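Local coordinates for protein xylulose kinase (Escherichia coli, PDB 2ITM) that phosphorylates D-xylulose with ATP to give D-xylulose 5-phosphate, and less efficiently phosphorylates 1-deoxy-D-xylulose, at residues Ile5-Ser10 and Asp154-Arg159; Glu46-Ala51 and Ala93-Asp98; Gly126-Lys131 and Val149-Asp154. One frame throughout, in Å; residues are numbered along the deposited sequence.

Interaction 1. Residues Ile5-Ser10 and Asp154-Arg159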
loop_
_atom_site.group_PDB
_atom_site.type_symbol
_atom_site.label_atom_id
_atom_site.label_comp_id
_atom_site.label_asym_id
_atom_site.label_seq_id
_atom_site.Cartn_x
_atom_site.Cartn_y
_atom_site.Cartn_z
ATOM N N ILE A 5 -6.348 17.723 39.094
ATOM C CA ILE A 5 -7.062 18.052 37.869
ATOM C C ILE A 5 -6.149 17.958 36.652
ATOM O O ILE A 5 -5.045 18.481 36.656
ATOM C CB ILE A 5 -7.629 19.458 37.943
ATOM C CG1 ILE A 5 -8.464 19.650 39.200
ATOM C CG2 ILE A 5 -8.444 19.760 36.719
ATOM C CD1 ILE A 5 -8.723 21.081 39.525
ATOM N N ASP A 6 -6.636 17.308 35.605
ATOM C CA ASP A 6 -5.957 17.291 34.315
ATOM C C ASP A 6 -6.821 17.873 33.215
ATOM O O ASP A 6 -7.805 17.280 32.796
ATOM C CB ASP A 6 -5.498 15.886 33.957
ATOM C CG ASP A 6 -4.860 15.808 32.589
ATOM O OD1 ASP A 6 -5.155 14.849 31.873
ATOM O OD2 ASP A 6 -4.053 16.641 32.152
ATOM N N LEU A 7 -6.444 19.060 32.771
ATOM C CA LEU A 7 -7.042 19.701 31.624
ATOM C C LEU A 7 -6.423 19.157 30.356
ATOM O O LEU A 7 -5.384 19.622 29.910
ATOM C CB LEU A 7 -6.831 21.214 31.711
ATOM C CG LEU A 7 -7.912 22.149 31.231
ATOM C CD1 LEU A 7 -7.352 23.494 30.908
ATOM C CD2 LEU A 7 -8.634 21.590 30.053
ATOM N N GLY A 8 -7.075 18.162 29.783
ATOM C CA GLY A 8 -6.658 17.615 28.519
ATOM C C GLY A 8 -7.192 18.382 27.347
ATOM O O GLY A 8 -7.752 19.456 27.496
ATOM N N THR A 9 -7.006 17.826 26.162
ATOM C CA THR A 9 -7.573 18.409 24.966
ATOM C C THR A 9 -9.009 17.936 24.746
ATOM O O THR A 9 -9.856 18.704 24.358
ATOM C CB THR A 9 -6.707 18.098 23.748
ATOM O OG1 THR A 9 -5.329 18.256 24.082
ATOM C CG2 THR A 9 -6.903 19.143 22.700
ATOM N N SER A 10 -9.260 16.669 25.012
ATOM C CA SER A 10 -10.530 16.068 24.655
ATOM C C SER A 10 -11.427 15.890 25.856
ATOM O O SER A 10 -12.545 15.436 25.717
ATOM C CB SER A 10 -10.311 14.724 23.988
ATOM O OG SER A 10 -9.746 13.819 24.879
ATOM N N ASP A 154 -3.126 27.128 33.482
ATOM C CA ASP A 154 -2.873 28.338 34.221
ATOM C C ASP A 154 -4.036 29.322 34.138
ATOM O O ASP A 154 -4.280 30.065 35.070
ATOM C CB ASP A 154 -1.560 28.975 33.788
ATOM C CG ASP A 154 -0.373 28.058 33.999
ATOM O OD1 ASP A 154 -0.401 27.256 34.937
ATOM O OD2 ASP A 154 0.614 28.066 33.270
ATOM N N TYR A 155 -4.768 29.304 33.034
ATOM C CA TYR A 155 -6.006 30.061 32.974
ATOM C C TYR A 155 -6.986 29.499 33.985
ATOM O O TYR A 155 -7.638 30.231 34.697
ATOM C CB TYR A 155 -6.636 30.048 31.584
ATOM C CG TYR A 155 -8.038 30.609 31.579
ATOM C CD1 TYR A 155 -8.258 31.965 31.576
ATOM C CD2 TYR A 155 -9.137 29.775 31.605
ATOM C CE1 TYR A 155 -9.533 32.474 31.576
ATOM C CE2 TYR A 155 -10.407 30.269 31.609
ATOM C CZ TYR A 155 -10.607 31.619 31.601
ATOM O OH TYR A 155 -11.879 32.113 31.618
ATOM N N LEU A 156 -7.034 28.180 34.040
ATOM C CA LEU A 156 -7.756 27.460 35.064
ATOM C C LEU A 156 -7.405 27.886 36.484
ATOM O O LEU A 156 -8.285 28.148 37.284
ATOM C CB LEU A 156 -7.566 25.962 34.882
ATOM C CG LEU A 156 -8.718 25.072 35.272
ATOM C CD1 LEU A 156 -10.041 25.651 34.837
ATOM C CD2 LEU A 156 -8.519 23.705 34.675
ATOM N N ARG A 157 -6.114 27.956 36.784
ATOM C CA ARG A 157 -5.661 28.458 38.062
ATOM C C ARG A 157 -6.226 29.833 38.400
ATOM O O ARG A 157 -6.755 30.032 39.468
ATOM C CB ARG A 157 -4.135 28.454 38.143
ATOM C CG ARG A 157 -3.578 29.012 39.428
ATOM C CD ARG A 157 -2.150 29.507 39.343
ATOM N NE ARG A 157 -1.368 28.689 38.437
ATOM C CZ ARG A 157 -1.006 27.450 38.690
ATOM N NH1 ARG A 157 -1.328 26.887 39.839
ATOM N NH2 ARG A 157 -0.315 26.778 37.800
ATOM N N LEU A 158 -6.099 30.773 37.475
ATOM C CA LEU A 158 -6.620 32.124 37.652
ATOM C C LEU A 158 -8.110 32.140 37.977
ATOM O O LEU A 158 -8.542 32.808 38.893
ATOM C CB LEU A 158 -6.326 32.973 36.424
ATOM C CG LEU A 158 -6.985 34.345 36.371
ATOM C CD1 LEU A 158 -6.251 35.304 37.243
ATOM C CD2 LEU A 158 -7.079 34.859 34.955
ATOM N N ARG A 159 -8.886 31.355 37.248
ATOM C CA ARG A 159 -10.296 31.168 37.553
ATOM C C ARG A 159 -10.572 30.554 38.930
ATOM O O ARG A 159 -11.570 30.865 39.555
ATOM C CB ARG A 159 -10.986 30.377 36.451
ATOM C CG ARG A 159 -11.336 31.196 35.222
ATOM C CD ARG A 159 -12.371 32.276 35.461
ATOM N NE ARG A 159 -13.474 32.226 34.498
ATOM C CZ ARG A 159 -14.609 31.600 34.701
ATOM N NH1 ARG A 159 -14.818 30.959 35.831
ATOM N NH2 ARG A 159 -15.537 31.595 33.771
#
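Asp154 OD1, on the helix whose Leu156 packs against Leu7, is gripped by two cations: Lys153 NZ at 2.8 Å on its syn side and Arg157 NH2 at 2.9 Å on its anti side. Both lie well out of the carboxylate plane, the arginine by 29°. This buried charge cluster belongs to helix 152-161, which packs on the mixed sheet in the actin-like N-terminal domain of this FGGY kinase; the facing strand, 2-7, is flanked by strands 11-17 and 70-75.

The contact itself illustrates how an alternating strand sorts its side chains. Ile5 and Leu7 point toward the helix, while Asp6, a residue thought important for activity, points away and packs on Pro424 and Ala425 of helix 424-436. Across the interface one methyl does the touching: Leu156 CD2 sits 3.8 Å from Leu7 CG and 3.9 Å from Leu7 CD1, the two side chains crossing at a slant. Leu156 reaches there with chi1 at -147°, some 30° from a staggered anti position. Ile5 is a looser neighbour, its CG2 4.4 Å from Leu156 CD2. Farther from the sheet contact, Arg157 uses its NE and NH1 on backbone oxygens of Ala165 and Val228, while Arg159 NE makes a weak bond, 3.3 Å long, to Tyr155 OH.

Interaction 2. Residues Glu46-Ala51 and Ala93-Asp98. With XUL (D-xylulose), chain C.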
loop_
_atom_site.group_PDB
_atom_site.type_symbol
_atom_site.label_atom_id
_atom_site.label_comp_id
_atom_site.label_asym_id
_atom_site.label_seq_id
_atom_site.Cartn_x
_atom_site.Cartn_y
_atom_site.Cartn_z
ATOM N N GLU A 46 -13.583 29.384 28.382
ATOM C CA GLU A 46 -14.758 29.213 29.206
ATOM C C GLU A 46 -15.251 27.769 29.272
ATOM O O GLU A 46 -15.711 27.322 30.305
ATOM C CB GLU A 46 -15.875 30.164 28.786
ATOM C CG GLU A 46 -17.102 30.115 29.671
ATOM C CD GLU A 46 -16.855 30.654 31.060
ATOM O OE1 GLU A 46 -16.070 31.601 31.205
ATOM O OE2 GLU A 46 -17.454 30.129 32.005
ATOM N N GLN A 47 -15.139 27.046 28.171
ATOM C CA GLN A 47 -15.447 25.634 28.164
ATOM C C GLN A 47 -14.544 24.811 29.078
ATOM O O GLN A 47 -14.981 23.811 29.619
ATOM C CB GLN A 47 -15.442 25.068 26.745
ATOM C CG GLN A 47 -16.058 23.665 26.632
ATOM C CD GLN A 47 -15.653 22.894 25.350
ATOM O OE1 GLN A 47 -14.738 23.308 24.639
ATOM N NE2 GLN A 47 -16.335 21.787 25.076
ATOM N N TRP A 48 -13.293 25.232 29.247
ATOM C CA TRP A 48 -12.403 24.605 30.220
ATOM C C TRP A 48 -12.982 24.724 31.618
ATOM O O TRP A 48 -12.983 23.781 32.384
ATOM C CB TRP A 48 -11.012 25.226 30.195
ATOM C CG TRP A 48 -10.282 25.094 28.908
ATOM C CD1 TRP A 48 -10.475 24.162 27.949
ATOM C CD2 TRP A 48 -9.212 25.940 28.445
ATOM N NE1 TRP A 48 -9.598 24.349 26.897
ATOM C CE2 TRP A 48 -8.806 25.450 27.192
ATOM C CE3 TRP A 48 -8.558 27.056 28.965
ATOM C CZ2 TRP A 48 -7.801 26.037 26.442
ATOM C CZ3 TRP A 48 -7.569 27.640 28.238
ATOM C CH2 TRP A 48 -7.194 27.141 26.995
ATOM N N TRP A 49 -13.479 25.905 31.944
ATOM C CA TRP A 49 -13.944 26.135 33.285
ATOM C C TRP A 49 -15.222 25.365 33.536
ATOM O O TRP A 49 -15.325 24.650 34.514
ATOM C CB TRP A 49 -14.155 27.609 33.571
ATOM C CG TRP A 49 -14.923 27.817 34.824
ATOM C CD1 TRP A 49 -16.228 28.155 34.931
ATOM C CD2 TRP A 49 -14.444 27.664 36.155
ATOM N NE1 TRP A 49 -16.591 28.242 36.247
ATOM C CE2 TRP A 49 -15.509 27.940 37.020
ATOM C CE3 TRP A 49 -13.216 27.317 36.710
ATOM C CZ2 TRP A 49 -15.383 27.885 38.389
ATOM C CZ3 TRP A 49 -13.096 27.279 38.041
ATOM C CH2 TRP A 49 -14.165 27.565 38.873
ATOM N N GLN A 50 -16.191 25.523 32.649
ATOM C CA GLN A 50 -17.462 24.850 32.817
ATOM C C GLN A 50 -17.271 23.347 32.937
ATOM O O GLN A 50 -17.924 22.700 33.736
ATOM C CB GLN A 50 -18.437 25.196 31.687
ATOM C CG GLN A 50 -18.801 26.677 31.593
ATOM C CD GLN A 50 -19.409 27.226 32.865
ATOM O OE1 GLN A 50 -19.306 28.413 33.143
ATOM N NE2 GLN A 50 -20.040 26.366 33.636
ATOM N N ALA A 51 -16.364 22.799 32.149
ATOM C CA ALA A 51 -16.060 21.390 32.238
ATOM C C ALA A 51 -15.466 21.009 33.574
ATOM O O ALA A 51 -15.834 19.996 34.143
ATOM C CB ALA A 51 -15.163 20.955 31.121
ATOM N N ALA A 93 -8.505 30.138 22.514
ATOM C CA ALA A 93 -7.194 29.569 22.742
ATOM C C ALA A 93 -6.668 28.829 21.522
ATOM O O ALA A 93 -7.342 28.004 20.949
ATOM C CB ALA A 93 -7.193 28.680 23.963
ATOM N N ILE A 94 -5.446 29.156 21.131
ATOM C CA ILE A 94 -4.767 28.475 20.052
ATOM C C ILE A 94 -3.930 27.314 20.571
ATOM O O ILE A 94 -2.919 27.528 21.215
ATOM C CB ILE A 94 -3.865 29.459 19.310
ATOM C CG1 ILE A 94 -4.660 30.653 18.809
ATOM C CG2 ILE A 94 -3.116 28.775 18.196
ATOM C CD1 ILE A 94 -3.812 31.708 18.282
ATOM N N LEU A 95 -4.353 26.093 20.273
ATOM C CA LEU A 95 -3.835 24.918 20.951
ATOM C C LEU A 95 -2.494 24.380 20.440
ATOM O O LEU A 95 -1.973 24.826 19.433
ATOM C CB LEU A 95 -4.869 23.805 20.974
ATOM C CG LEU A 95 -6.290 24.166 21.364
ATOM C CD1 LEU A 95 -7.103 22.905 21.445
ATOM C CD2 LEU A 95 -6.287 24.927 22.666
ATOM N N TRP A 96 -1.962 23.400 21.155
ATOM C CA TRP A 96 -0.705 22.760 20.817
ATOM C C TRP A 96 -0.738 22.123 19.440
ATOM O O TRP A 96 0.263 22.097 18.754
ATOM C CB TRP A 96 -0.358 21.698 21.863
ATOM C CG TRP A 96 -1.343 20.608 21.891
ATOM C CD1 TRP A 96 -2.512 20.605 22.539
ATOM C CD2 TRP A 96 -1.271 19.373 21.188
ATOM N NE1 TRP A 96 -3.185 19.435 22.312
ATOM C CE2 TRP A 96 -2.437 18.661 21.476
ATOM C CE3 TRP A 96 -0.329 18.791 20.337
ATOM C CZ2 TRP A 96 -2.689 17.406 20.957
ATOM C CZ3 TRP A 96 -0.576 17.554 19.828
ATOM C CH2 TRP A 96 -1.744 16.868 20.141
ATOM N N ASN A 97 -1.892 21.605 19.044
ATOM C CA ASN A 97 -2.042 20.956 17.752
ATOM C C ASN A 97 -2.542 21.865 16.627
ATOM O O ASN A 97 -2.921 21.407 15.560
ATOM C CB ASN A 97 -2.902 19.705 17.871
ATOM C CG ASN A 97 -4.266 19.978 18.468
ATOM O OD1 ASN A 97 -5.129 19.124 18.457
ATOM N ND2 ASN A 97 -4.451 21.154 18.998
ATOM N N ASP A 98 -2.523 23.164 16.888
ATOM C CA ASP A 98 -2.703 24.181 15.866
ATOM C C ASP A 98 -1.432 24.336 15.034
ATOM O O ASP A 98 -0.337 24.392 15.563
ATOM C CB ASP A 98 -3.063 25.505 16.538
ATOM C CG ASP A 98 -3.659 26.521 15.587
ATOM O OD1 ASP A 98 -2.899 27.245 14.931
ATOM O OD2 ASP A 98 -4.881 26.687 15.461
HETATM C C1 XUL C . 4.427 18.610 23.114
HETATM C C2 XUL C . 3.620 17.453 23.679
HETATM C C3 XUL C . 2.611 17.742 24.734
HETATM C C4 XUL C . 1.276 17.451 24.101
HETATM C C5 XUL C . 0.117 18.064 24.860
HETATM O O1 XUL C . 5.541 18.890 23.921
HETATM O O2 XUL C . 3.396 16.319 22.872
HETATM O O3 XUL C . 2.673 19.119 24.962
HETATM O O4 XUL C . 1.361 18.015 22.822
HETATM O O5 XUL C . 0.616 18.792 25.936
#
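Apolar contact between Trp48 and the pair Ala93 and Leu95 joins helix 45-62 to the short strand 93-94 of the FGGY N-terminal domain, a strand that pairs with 42-43 and leads into the turn carrying Trp96 of the xylulose pocket. The indole's benzo ring does the touching. Its CH2 lies 3.4 Å from Ala93 CB, a tight fit, and the methyl approaches obliquely; Leu95 CD2 comes to the edge, near the ring plane, 4.2 Å from Trp48 CZ2. Trp48 also touches Pro152 and Tyr155 of helix 152-161.

Hydrogen bonding shapes the loop that follows. Residues Leu95-Asp98 form a type I turn, closed by Asp98 N to Leu95 O, and Asp98 in turn makes a salt bridge to Arg100. From the second position of the turn, Trp96 NE1 bonds to Thr9 OG1 at 3.0 Å, which would fix the rotation of the indole.

Ligand contact is a matter of ring faces. Trp96 has chi1 at 64°, which puts its CG between its own backbone N and carbonyl carbon, and one face of the indole is offered to D-xylulose. A leucine at Trp96 would probably leave Thr9 OG1 without this partner and the sugar without its flat floor. The sugar's O4 lies 3.1 Å from Trp96 CE3, offset toward the rim, while Asn97 CB backs the opposite face, 3.5 Å from its plane.

Interaction 3. Residues Gly126-Lys131 and Val149-Asp154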
loop_
_atom_site.group_PDB
_atom_site.type_symbol
_atom_site.label_atom_id
_atom_site.label_comp_id
_atom_site.label_asym_id
_atom_site.label_seq_id
_atom_site.Cartn_x
_atom_site.Cartn_y
_atom_site.Cartn_z
ATOM N N GLY A 126 3.261 24.566 17.198
ATOM C CA GLY A 126 2.497 24.218 18.374
ATOM C C GLY A 126 2.910 24.983 19.613
ATOM O O GLY A 126 2.148 25.079 20.560
ATOM N N PHE A 127 4.117 25.527 19.600
ATOM C CA PHE A 127 4.637 26.280 20.722
ATOM C C PHE A 127 4.054 27.678 20.798
ATOM O O PHE A 127 3.580 28.214 19.818
ATOM C CB PHE A 127 6.155 26.344 20.674
ATOM C CG PHE A 127 6.829 25.006 20.761
ATOM C CD1 PHE A 127 8.176 24.880 20.494
ATOM C CD2 PHE A 127 6.126 23.880 21.113
ATOM C CE1 PHE A 127 8.796 23.669 20.567
ATOM C CE2 PHE A 127 6.735 22.673 21.186
ATOM C CZ PHE A 127 8.071 22.560 20.911
ATOM N N THR A 128 4.081 28.258 21.982
ATOM C CA THR A 128 3.287 29.433 22.291
ATOM C C THR A 128 3.795 30.682 21.555
ATOM O O THR A 128 3.025 31.437 20.991
ATOM C CB THR A 128 3.262 29.662 23.806
ATOM O OG1 THR A 128 3.120 28.412 24.478
ATOM C CG2 THR A 128 2.023 30.415 24.202
ATOM N N ALA A 129 5.109 30.871 21.566
ATOM C CA ALA A 129 5.723 32.089 21.074
ATOM C C ALA A 129 5.369 32.481 19.637
ATOM O O ALA A 129 4.955 33.576 19.403
ATOM C CB ALA A 129 7.197 32.044 21.272
ATOM N N PRO A 130 5.531 31.572 18.685
ATOM C CA PRO A 130 5.159 31.859 17.317
ATOM C C PRO A 130 3.678 32.169 17.147
ATOM O O PRO A 130 3.319 32.929 16.263
ATOM C CB PRO A 130 5.528 30.599 16.550
ATOM C CG PRO A 130 5.611 29.565 17.548
ATOM C CD PRO A 130 6.014 30.189 18.818
ATOM N N LYS A 131 2.836 31.589 17.967
ATOM C CA LYS A 131 1.415 31.853 17.965
ATOM C C LYS A 131 1.151 33.331 18.165
ATOM O O LYS A 131 0.275 33.906 17.548
ATOM C CB LYS A 131 0.689 31.060 19.024
ATOM C CG LYS A 131 0.482 29.604 18.683
ATOM C CD LYS A 131 -0.103 28.833 19.845
ATOM C CE LYS A 131 0.162 27.360 19.703
ATOM N NZ LYS A 131 -0.223 26.602 20.910
ATOM N N VAL A 149 -0.683 36.502 28.794
ATOM C CA VAL A 149 -0.716 35.244 28.075
ATOM C C VAL A 149 -0.596 34.064 29.049
ATOM O O VAL A 149 0.388 33.925 29.748
ATOM C CB VAL A 149 0.412 35.181 27.031
ATOM C CG1 VAL A 149 0.471 33.836 26.370
ATOM C CG2 VAL A 149 0.246 36.270 26.010
ATOM N N LEU A 150 -1.627 33.235 29.083
ATOM C CA LEU A 150 -1.647 32.099 29.984
ATOM C C LEU A 150 -1.739 30.787 29.230
ATOM O O LEU A 150 -2.499 30.655 28.278
ATOM C CB LEU A 150 -2.786 32.208 30.985
ATOM C CG LEU A 150 -2.817 33.385 31.946
ATOM C CD1 LEU A 150 -4.022 33.273 32.825
ATOM C CD2 LEU A 150 -1.560 33.443 32.765
ATOM N N LEU A 151 -0.966 29.817 29.674
ATOM C CA LEU A 151 -1.196 28.454 29.279
ATOM C C LEU A 151 -2.540 27.962 29.816
ATOM O O LEU A 151 -3.127 28.570 30.678
ATOM C CB LEU A 151 -0.039 27.573 29.738
ATOM C CG LEU A 151 1.319 27.882 29.116
ATOM C CD1 LEU A 151 2.446 27.350 29.953
ATOM C CD2 LEU A 151 1.388 27.305 27.720
ATOM N N PRO A 152 -3.029 26.866 29.279
ATOM C CA PRO A 152 -4.423 26.487 29.499
ATOM C C PRO A 152 -4.727 26.149 30.960
ATOM O O PRO A 152 -5.701 26.637 31.500
ATOM C CB PRO A 152 -4.588 25.278 28.569
ATOM C CG PRO A 152 -3.630 25.543 27.473
ATOM C CD PRO A 152 -2.445 26.150 28.112
ATOM N N LYS A 153 -3.888 25.341 31.590
ATOM C CA LYS A 153 -4.100 24.977 32.981
ATOM C C LYS A 153 -3.953 26.186 33.906
ATOM O O LYS A 153 -4.566 26.253 34.956
ATOM C CB LYS A 153 -3.155 23.867 33.395
ATOM C CG LYS A 153 -1.876 24.365 34.010
ATOM C CD LYS A 153 -0.974 23.248 34.400
ATOM C CE LYS A 153 0.187 23.753 35.224
ATOM N NZ LYS A 153 0.981 24.798 34.565
ATOM N N ASP A 154 -3.126 27.128 33.482
ATOM C CA ASP A 154 -2.873 28.338 34.221
ATOM C C ASP A 154 -4.036 29.322 34.138
ATOM O O ASP A 154 -4.280 30.065 35.070
ATOM C CB ASP A 154 -1.560 28.975 33.788
ATOM C CG ASP A 154 -0.373 28.058 33.999
ATOM O OD1 ASP A 154 -0.401 27.256 34.937
ATOM O OD2 ASP A 154 0.614 28.066 33.270
#
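Two turns into helices meet in this buried contact: the bend that leads into helix 128-138, and the strand-to-helix junction where strand 148-150 gives way to helix 152-161. Thr128 is the residue of 126-131 that makes the contact, its two branches meeting different neighbours. CG2, anti to the backbone N, faces the strand and comes within 4.3 Å of Val149 CG1. OG1 lies beside the backbone N, with chi1 at -41°, and there meets Leu151 CD2 at 3.8 Å, the hydroxyl oxygen grazing a methyl. That hydroxyl is also hydrogen-bonded to the backbone oxygen of His78, which ties Thr128 to the backbone of a substrate-binding residue.

Leu151 occupies the N-cap position of helix 152-161, with Pro152 directly after it. Its CB does not point at Thr128, yet CD2 at the end of the side chain comes close to it. Val149 and Leu150 belong to a two-stranded antiparallel sheet with strand 81-83 in the FGGY N-terminal domain, and strand alternation turns Leu150 away, onto Leu83, while Val149 faces Thr128 and also touches Trp176.

Within 126-131 the polar work falls to Lys131, whose nearly extended side chain runs back toward Gly126. NZ bonds to Gly126 O at 2.8 Å, approaching from above the carbonyl plane, 46° out of it, and also to His78 O and Ile94 O, with a weak bond to Leu95 O. These backbone oxygens accept from the buried ammonium group, and their dipoles would probably stabilise its charge. Farther along the junction, Lys153 NZ makes further salt bridges to Asp167 and Asp170. Phe127, preceding Thr128, meets the His78 ring with the planes at about 35° and the His275 ring edge-to-face.

The three contacts form a continuous buried layer on one side of the chain's centre. Centres of interactions 1 and 2 are 8 Å apart, and their segments touch where Leu7 CD2 meets Trp48 CD1 at 3.8 Å and where Arg159 NH2 salt-bridges Glu46 OE1 at 2.6 Å. Interactions 1 and 3 share Asp154 and helix 152-161; Leu7 CD1 lies 3.6 Å from Pro152 O. Interaction 3 reaches interaction 2 through Lys131 NZ, 2.9 Å from Ile94 O. The layer borders the sugar pocket to differing degrees: Trp96 lines it, Thr128 is about 4 Å from His78 between side chains, and the side chains of Leu7 and Leu151 stand about 10 Å and 9 Å from D-xylulose.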